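Side-chain contact in GCN5-related N-acetyltransferase (Anabaena variabilis, PDB 2OZG), which probably transfers an acetyl group from acetyl-coenzyme A to an amine substrate, perhaps an aminoglycoside, and binds coenzyme A in its first GNAT domain: residues A[39-44]-A[82-87]. Sequence-based numbering, arbitrary orientation.
Sequences EIYVKG and IAAVGI. With COA (coenzyme A), chain C.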
loop_
_atom_site.group_PDB
_atom_site.type_symbol
_atom_site.label_atom_id
_atom_site.label_comp_id
_atom_site.label_asym_id
_atom_site.label_seq_id
_atom_site.Cartn_x
_atom_site.Cartn_y
_atom_site.Cartn_z
ATOM N N GLU A 39 -25.685 -15.451 19.033
ATOM C CA GLU A 39 -26.344 -15.795 20.311
ATOM C C GLU A 39 -26.103 -14.730 21.374
ATOM O O GLU A 39 -27.012 -14.280 22.071
ATOM C CB GLU A 39 -25.819 -17.128 20.898
ATOM C CG GLU A 39 -26.015 -18.392 20.073
ATOM N N ILE A 40 -24.852 -14.348 21.520
ATOM C CA ILE A 40 -24.453 -13.324 22.486
ATOM C C ILE A 40 -25.175 -12.026 22.195
ATOM O O ILE A 40 -25.646 -11.342 23.095
ATOM C CB ILE A 40 -22.924 -13.052 22.382
ATOM C CG1 ILE A 40 -22.149 -14.296 22.781
ATOM C CG2 ILE A 40 -22.526 -11.872 23.266
ATOM C CD1 ILE A 40 -20.743 -14.327 22.238
ATOM N N TYR A 41 -25.250 -11.689 20.912
ATOM C CA TYR A 41 -25.883 -10.457 20.452
ATOM C C TYR A 41 -27.367 -10.456 20.749
ATOM O O TYR A 41 -27.891 -9.505 21.365
ATOM C CB TYR A 41 -25.654 -10.305 18.951
ATOM C CG TYR A 41 -26.279 -9.042 18.369
ATOM C CD1 TYR A 41 -25.773 -7.776 18.672
ATOM C CD2 TYR A 41 -27.363 -9.114 17.500
ATOM C CE1 TYR A 41 -26.366 -6.624 18.163
ATOM C CE2 TYR A 41 -27.957 -7.967 16.976
ATOM C CZ TYR A 41 -27.462 -6.723 17.312
ATOM O OH TYR A 41 -28.050 -5.587 16.735
ATOM N N VAL A 42 -28.048 -11.521 20.314
ATOM C CA VAL A 42 -29.499 -11.679 20.531
ATOM C C VAL A 42 -29.823 -11.656 22.011
ATOM O O VAL A 42 -30.794 -11.010 22.435
ATOM C CB VAL A 42 -30.034 -12.978 19.848
ATOM C CG1 VAL A 42 -31.465 -13.288 20.255
ATOM C CG2 VAL A 42 -29.977 -12.838 18.353
ATOM N N LYS A 43 -28.983 -12.339 22.795
ATOM C CA LYS A 43 -29.111 -12.399 24.254
ATOM C C LYS A 43 -28.909 -11.020 24.914
ATOM O O LYS A 43 -29.606 -10.665 25.869
ATOM C CB LYS A 43 -28.106 -13.413 24.822
ATOM C CG LYS A 43 -28.105 -13.570 26.351
ATOM N N GLY A 44 -27.953 -10.248 24.419
ATOM C CA GLY A 44 -27.692 -8.938 24.975
ATOM C C GLY A 44 -28.867 -7.991 24.776
ATOM O O GLY A 44 -29.143 -7.132 25.629
ATOM N N ILE A 82 -33.656 1.185 15.603
ATOM C CA ILE A 82 -33.823 -0.019 14.767
ATOM C C ILE A 82 -32.441 -0.637 14.573
ATOM O O ILE A 82 -31.549 0.028 14.079
ATOM C CB ILE A 82 -34.507 0.278 13.430
ATOM C CG1 ILE A 82 -35.854 0.973 13.633
ATOM C CG2 ILE A 82 -34.696 -1.009 12.579
ATOM C CD1 ILE A 82 -36.809 0.168 14.346
ATOM N N ALA A 83 -32.273 -1.910 14.937
ATOM C CA ALA A 83 -31.031 -2.568 14.764
ATOM C C ALA A 83 -31.171 -3.919 13.998
ATOM O O ALA A 83 -32.252 -4.540 13.905
ATOM C CB ALA A 83 -30.384 -2.789 16.138
ATOM N N ALA A 84 -30.029 -4.387 13.517
ATOM C CA ALA A 84 -29.898 -5.699 12.860
ATOM C C ALA A 84 -30.990 -6.051 11.834
ATOM O O ALA A 84 -31.624 -7.098 11.934
ATOM C CB ALA A 84 -29.792 -6.779 13.917
ATOM N N VAL A 85 -31.206 -5.172 10.862
ATOM C CA VAL A 85 -32.179 -5.445 9.834
ATOM C C VAL A 85 -31.536 -6.395 8.843
ATOM O O VAL A 85 -30.520 -6.073 8.242
ATOM C CB VAL A 85 -32.579 -4.162 9.071
ATOM C CG1 VAL A 85 -33.546 -4.495 7.960
ATOM C CG2 VAL A 85 -33.181 -3.160 10.019
ATOM N N GLY A 86 -32.124 -7.563 8.679
ATOM C CA GLY A 86 -31.609 -8.533 7.731
ATOM C C GLY A 86 -32.689 -9.364 7.082
ATOM O O GLY A 86 -33.619 -9.840 7.753
ATOM N N ILE A 87 -32.548 -9.551 5.777
ATOM C CA ILE A 87 -33.393 -10.450 4.971
ATOM C C ILE A 87 -32.465 -11.497 4.388
ATOM O O ILE A 87 -31.489 -11.155 3.785
ATOM C CB ILE A 87 -34.068 -9.694 3.807
ATOM C CG1 ILE A 87 -34.833 -8.489 4.330
ATOM C CG2 ILE A 87 -34.991 -10.584 3.016
ATOM C CD1 ILE A 87 -36.082 -8.852 5.225
HETATM N N1A COA C . -28.731 -1.071 -1.857
HETATM C C2A COA C . -29.593 -0.092 -2.193
HETATM N N3A COA C . -30.929 -0.252 -2.104
HETATM C C4A COA C . -31.430 -1.435 -1.672
HETATM C C5A COA C . -30.578 -2.479 -1.324
HETATM C C6A COA C . -29.189 -2.267 -1.428
HETATM N N6A COA C . -28.269 -3.205 -1.114
HETATM N N7A COA C . -31.378 -3.507 -0.950
HETATM C C8A COA C . -32.672 -3.111 -1.066
HETATM N N9A COA C . -32.687 -1.841 -1.504
HETATM C C1B COA C . -33.849 -0.948 -1.791
HETATM C C2B COA C . -34.491 -1.265 -3.139
HETATM O O2B COA C . -33.840 -0.587 -4.239
HETATM C C3B COA C . -35.946 -0.875 -2.911
HETATM O O3B COA C . -36.260 0.428 -3.422
HETATM P P3B COA C . -37.007 0.589 -4.863
HETATM O O7A COA C . -38.456 0.246 -4.559
HETATM O O8A COA C . -36.698 2.029 -5.257
HETATM O O9A COA C . -36.374 -0.448 -5.783
HETATM C C4B COA C . -36.171 -0.936 -1.402
HETATM O O4B COA C . -34.879 -1.058 -0.794
HETATM C C5B COA C . -37.064 -2.109 -0.995
HETATM O O5B COA C . -36.387 -3.336 -1.305
HETATM P P1A COA C . -36.677 -4.748 -0.544
HETATM O O1A COA C . -37.735 -4.546 0.515
HETATM O O2A COA C . -36.911 -5.806 -1.623
HETATM O O3A COA C . -35.216 -5.055 0.126
HETATM P P2A COA C . -34.598 -6.554 0.375
HETATM O O4A COA C . -35.755 -7.412 0.896
HETATM O O5A COA C . -33.905 -6.990 -0.914
HETATM O O6A COA C . -33.480 -6.265 1.572
HETATM C CBP COA C . -31.177 -6.231 2.718
HETATM C CCP COA C . -32.137 -6.832 1.667
HETATM C CDP COA C . -32.060 -5.782 3.881
HETATM C CEP COA C . -30.640 -4.944 2.097
HETATM C CAP COA C . -30.105 -7.334 3.144
HETATM O OAP COA C . -30.404 -7.957 4.439
HETATM C C9P COA C . -28.570 -7.088 3.142
HETATM O O9P COA C . -27.831 -7.166 2.019
HETATM N N8P COA C . -27.829 -6.886 4.251
HETATM C C7P COA C . -28.087 -6.725 5.683
HETATM C C6P COA C . -27.464 -5.362 5.937
HETATM C C5P COA C . -28.534 -4.283 6.005
HETATM O O5P COA C . -29.406 -4.197 5.143
HETATM N N4P COA C . -28.464 -3.417 7.028
HETATM C C3P COA C . -29.363 -2.294 7.277
HETATM C C2P COA C . -28.938 -1.727 8.613
HETATM S S1P COA C . -29.361 -2.884 9.980
#
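Tyr-41 reaches from its helix to the strand and meets Ala-83 through OH and Ala-84 through OH and the CE2 edge of its ring. The hydroxyl OH comes to 3.5 Å from CB of Ala-84 and to 3.7 Å from CB of Ala-83, two van der Waals contacts with no hydrogen bond between the segments. Ala-84 lies at the ring edge, near its plane, where its CB is also 3.8 Å from CE2 of Tyr-41. CG stands anti to the backbone N (chi1 -180°), and this carries the phenol out from the helix as far as the strand. A long aromatic suits this place, and the short methyls of the alanines let the phenol end come close to the strand.

The consecutive alanines both point toward the helix because the strand is kinked: Ala-84 has a left-handed backbone (phi 45°, psi 54°), and Ala-83 pairs with Ala-64 but Gly-86 with Gly-62, one residue more on this strand. This is the beta bulge at the cofactor-binding strand of the GNAT fold. Beyond it the cofactor packs closely. The thiol sulfur S1P lies 3.1 Å from N of Val-85, and N of Ile-87 gives an almost straight hydrogen bond of 3.0 Å to OAP of the pantetheine arm, while the CB of Val-85 packs on S1P.

The helix side is looser: Glu-39 and Ile-40 are exposed, and segment 39-44 meets 82-87 through the single side chain of Tyr-41. Ala-84 also touches Leu-27 of helix 20-30 and Phe-31 in the loop after it; the strand itself runs between strands 58-72 and 115-118, with helix 96-110 packed against Ile-82 and Ile-87.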